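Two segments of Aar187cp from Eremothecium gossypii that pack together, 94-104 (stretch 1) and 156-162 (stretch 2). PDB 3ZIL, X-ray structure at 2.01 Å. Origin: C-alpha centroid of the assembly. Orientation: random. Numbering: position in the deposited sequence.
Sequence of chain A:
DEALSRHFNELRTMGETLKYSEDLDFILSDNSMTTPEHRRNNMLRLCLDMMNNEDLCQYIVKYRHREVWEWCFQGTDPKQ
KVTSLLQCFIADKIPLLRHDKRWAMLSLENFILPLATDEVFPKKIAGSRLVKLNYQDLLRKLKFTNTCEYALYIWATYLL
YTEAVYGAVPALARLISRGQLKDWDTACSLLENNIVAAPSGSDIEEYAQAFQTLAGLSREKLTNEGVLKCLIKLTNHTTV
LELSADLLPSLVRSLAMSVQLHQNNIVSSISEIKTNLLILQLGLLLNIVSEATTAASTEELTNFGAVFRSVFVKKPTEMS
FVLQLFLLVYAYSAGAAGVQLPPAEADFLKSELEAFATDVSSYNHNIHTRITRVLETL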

# COMPACT_ATOMS: atom_id res chain seq x y z
N ILE A 94 16.08 -4.71 -18.48
CA ILE A 94 17.53 -4.50 -18.26
C ILE A 94 17.67 -3.42 -17.26
O ILE A 94 18.09 -2.27 -17.60
CB ILE A 94 18.28 -4.08 -19.56
CG1 ILE A 94 17.53 -2.90 -20.25
CG2 ILE A 94 18.47 -5.33 -20.49
CD1 ILE A 94 18.34 -2.17 -21.36
N PRO A 95 17.28 -3.73 -16.03
CA PRO A 95 17.30 -2.77 -14.95
C PRO A 95 18.76 -2.39 -14.62
O PRO A 95 19.66 -3.24 -14.69
CB PRO A 95 16.68 -3.57 -13.76
CG PRO A 95 16.93 -5.03 -14.11
CD PRO A 95 16.68 -5.02 -15.61
N LEU A 96 19.00 -1.13 -14.26
CA LEU A 96 20.32 -0.75 -13.70
C LEU A 96 20.41 -1.26 -12.26
O LEU A 96 19.38 -1.65 -11.68
CB LEU A 96 20.47 0.78 -13.66
CG LEU A 96 20.23 1.54 -14.96
CD1 LEU A 96 20.10 3.02 -14.67
CD2 LEU A 96 21.40 1.23 -15.90
N LEU A 97 21.63 -1.27 -11.67
CA LEU A 97 21.75 -1.64 -10.27
C LEU A 97 20.93 -0.68 -9.45
O LEU A 97 20.75 0.47 -9.91
CB LEU A 97 23.21 -1.49 -9.83
CG LEU A 97 24.31 -2.19 -10.61
CD1 LEU A 97 25.69 -1.51 -10.33
CD2 LEU A 97 24.24 -3.67 -10.25
N ARG A 98 20.54 -1.10 -8.23
CA ARG A 98 19.62 -0.33 -7.35
C ARG A 98 20.01 1.15 -7.08
O ARG A 98 19.16 2.05 -7.05
CB ARG A 98 19.30 -1.08 -6.00
CG ARG A 98 18.05 -0.49 -5.28
CD ARG A 98 17.33 -1.40 -4.24
NE ARG A 98 15.87 -1.62 -4.51
CZ ARG A 98 14.89 -0.71 -4.35
NH1 ARG A 98 15.19 0.52 -3.93
NH2 ARG A 98 13.60 -1.02 -4.62
N HIS A 99 21.30 1.39 -6.90
CA HIS A 99 21.76 2.71 -6.49
C HIS A 99 22.32 3.50 -7.65
O HIS A 99 22.91 4.58 -7.48
CB HIS A 99 22.87 2.51 -5.47
CG HIS A 99 23.98 1.58 -5.99
ND1 HIS A 99 23.79 0.25 -6.20
CD2 HIS A 99 25.32 1.84 -6.37
CE1 HIS A 99 24.96 -0.30 -6.65
NE2 HIS A 99 25.87 0.67 -6.77
N ASP A 100 22.19 2.99 -8.86
CA ASP A 100 22.63 3.77 -10.01
C ASP A 100 21.80 5.09 -10.12
O ASP A 100 20.56 5.07 -10.26
CB ASP A 100 22.48 2.91 -11.23
CG ASP A 100 23.18 3.48 -12.45
OD1 ASP A 100 23.12 4.71 -12.67
OD2 ASP A 100 23.74 2.63 -13.20
N LYS A 101 22.46 6.23 -10.10
CA LYS A 101 21.73 7.48 -10.19
C LYS A 101 20.95 7.69 -11.50
O LYS A 101 20.10 8.60 -11.57
CB LYS A 101 22.69 8.65 -9.99
CG LYS A 101 23.25 8.72 -8.57
CD LYS A 101 23.82 10.11 -8.34
CE LYS A 101 25.18 10.03 -7.70
NZ LYS A 101 25.04 9.52 -6.31
N ARG A 102 21.22 6.87 -12.53
CA ARG A 102 20.53 7.07 -13.80
C ARG A 102 19.10 6.53 -13.70
O ARG A 102 18.34 6.70 -14.61
CB ARG A 102 21.30 6.45 -14.99
CG ARG A 102 22.54 7.28 -15.38
CD ARG A 102 23.41 6.44 -16.32
NE ARG A 102 24.30 7.33 -17.05
CZ ARG A 102 25.64 7.38 -16.83
NH1 ARG A 102 26.24 6.52 -16.00
NH2 ARG A 102 26.42 8.18 -17.55
N TRP A 103 18.75 5.92 -12.56
CA TRP A 103 17.35 5.68 -12.28
C TRP A 103 16.57 7.01 -12.19
O TRP A 103 15.41 7.06 -12.59
CB TRP A 103 17.19 4.86 -11.00
CG TRP A 103 17.29 3.36 -11.17
CD1 TRP A 103 18.32 2.52 -10.70
CD2 TRP A 103 16.37 2.45 -11.87
NE1 TRP A 103 18.09 1.23 -11.03
CE2 TRP A 103 16.94 1.11 -11.72
CE3 TRP A 103 15.16 2.61 -12.53
CZ2 TRP A 103 16.31 -0.03 -12.24
CZ3 TRP A 103 14.54 1.46 -13.08
CH2 TRP A 103 15.10 0.18 -12.93
N ALA A 104 17.22 8.12 -11.80
CA ALA A 104 16.60 9.45 -11.71
C ALA A 104 16.17 9.92 -13.10
O ALA A 104 15.37 10.87 -13.23
CB ALA A 104 17.57 10.50 -11.12
N ALA A 156 7.39 -0.11 -7.54
CA ALA A 156 7.48 -0.87 -6.30
C ALA A 156 8.66 -1.83 -6.45
O ALA A 156 9.23 -2.25 -5.44
CB ALA A 156 6.28 -1.69 -6.09
N THR A 157 9.08 -2.14 -7.66
CA THR A 157 10.09 -3.26 -7.76
C THR A 157 11.52 -2.71 -7.72
O THR A 157 12.42 -3.31 -7.15
CB THR A 157 9.90 -4.12 -9.04
OG1 THR A 157 8.59 -4.66 -9.05
CG2 THR A 157 10.97 -5.31 -9.17
N TYR A 158 11.73 -1.59 -8.37
CA TYR A 158 13.07 -1.01 -8.58
C TYR A 158 13.21 0.30 -7.83
O TYR A 158 14.30 0.75 -7.61
CB TYR A 158 13.29 -0.76 -10.10
CG TYR A 158 13.24 -2.06 -10.88
CD1 TYR A 158 14.22 -3.02 -10.72
CD2 TYR A 158 12.13 -2.34 -11.75
CE1 TYR A 158 14.12 -4.28 -11.41
CE2 TYR A 158 12.02 -3.57 -12.38
CZ TYR A 158 13.05 -4.51 -12.26
OH TYR A 158 12.92 -5.72 -12.95
N LEU A 159 12.11 0.93 -7.44
CA LEU A 159 12.28 2.30 -6.95
C LEU A 159 11.65 2.47 -5.59
O LEU A 159 11.23 3.57 -5.24
CB LEU A 159 11.72 3.31 -7.94
CG LEU A 159 12.31 3.29 -9.36
CD1 LEU A 159 11.48 4.18 -10.29
CD2 LEU A 159 13.79 3.69 -9.29
N LEU A 160 11.52 1.38 -4.83
CA LEU A 160 10.97 1.53 -3.48
C LEU A 160 12.11 2.29 -2.73
O LEU A 160 12.04 2.47 -1.54
CB LEU A 160 10.59 0.18 -2.87
CG LEU A 160 9.39 0.04 -1.89
CD1 LEU A 160 8.13 0.72 -2.39
CD2 LEU A 160 9.06 -1.41 -1.55
N TYR A 161 13.13 2.70 -3.50
CA TYR A 161 14.13 3.79 -3.26
C TYR A 161 13.96 4.40 -1.90
O TYR A 161 14.06 3.66 -0.94
CB TYR A 161 14.14 4.87 -4.39
CG TYR A 161 15.39 4.96 -5.26
CD1 TYR A 161 16.54 4.21 -4.96
CD2 TYR A 161 15.43 5.83 -6.37
CE1 TYR A 161 17.69 4.31 -5.76
CE2 TYR A 161 16.57 5.93 -7.16
CZ TYR A 161 17.70 5.16 -6.86
OH TYR A 161 18.85 5.25 -7.63
N THR A 162 13.69 5.69 -1.73
CA THR A 162 13.54 6.80 -2.67
C THR A 162 13.03 7.69 -1.57
O THR A 162 12.44 7.20 -0.59
CB THR A 162 12.43 6.59 -3.70

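Arg98 and the Trp103–Tyr158 pair carry much of the surface in this contact, with Tyr161 a less certain fourth, and no clear hydrogen bond crosses it; what the model shows is van der Waals contact, apolar around Trp103 and against backbone at Arg98. The clearest lesson lies in the Trp103–Tyr158 pair. Trp103 points its CA-to-CB bond toward the other stretch and lays one indole face under the tyrosine's first side-chain carbon: Tyr158 CB sits 3.5 Å from Trp103 CH2 and 3.9 Å from the centroid of the six-membered ring, a CH-pi contact. The two aromatic planes run within 16° of parallel, but their centroids are 5.3 Å apart and slid, so the rings barely overlap. Leu159 adds its CD2, 3.7 Å from Trp103 CE3, while Pro95 CB reaches Tyr158 CE1 at 3.5 Å, extending the apolar patch.

The indole is held from its own stretch. Trp103 NE1 donates to Leu97 O at 3.0 Å and, weakly, to Leu96 O at 3.2 Å, so its polar atom is spent at home while its carbons face the partner. Leu97 O also accepts from Asp100 N (3.1 Å) across the type I turn, tying the turn to the tryptophan.

Arg98 covers the largest area, yet not through charge pairing. Its CA-to-CB bond points sideways and the long side chain brings its end to the backbone of stretch 2, where one guanidinium face covers Tyr158 C, 3.5 Å from Arg98 NH2. At the guanidinium edge, Arg98 NH2 lies 3.2 Å from Leu160 N; the pair joins two donors, so it is not a hydrogen bond.

Tyr161 reaches back, its OH 3.1 Å from Asp100 O and its CE2 4.0 Å from Trp103 CB. This residue is poorly ordered, and its distances deserve less weight than those between Trp103 and Tyr158.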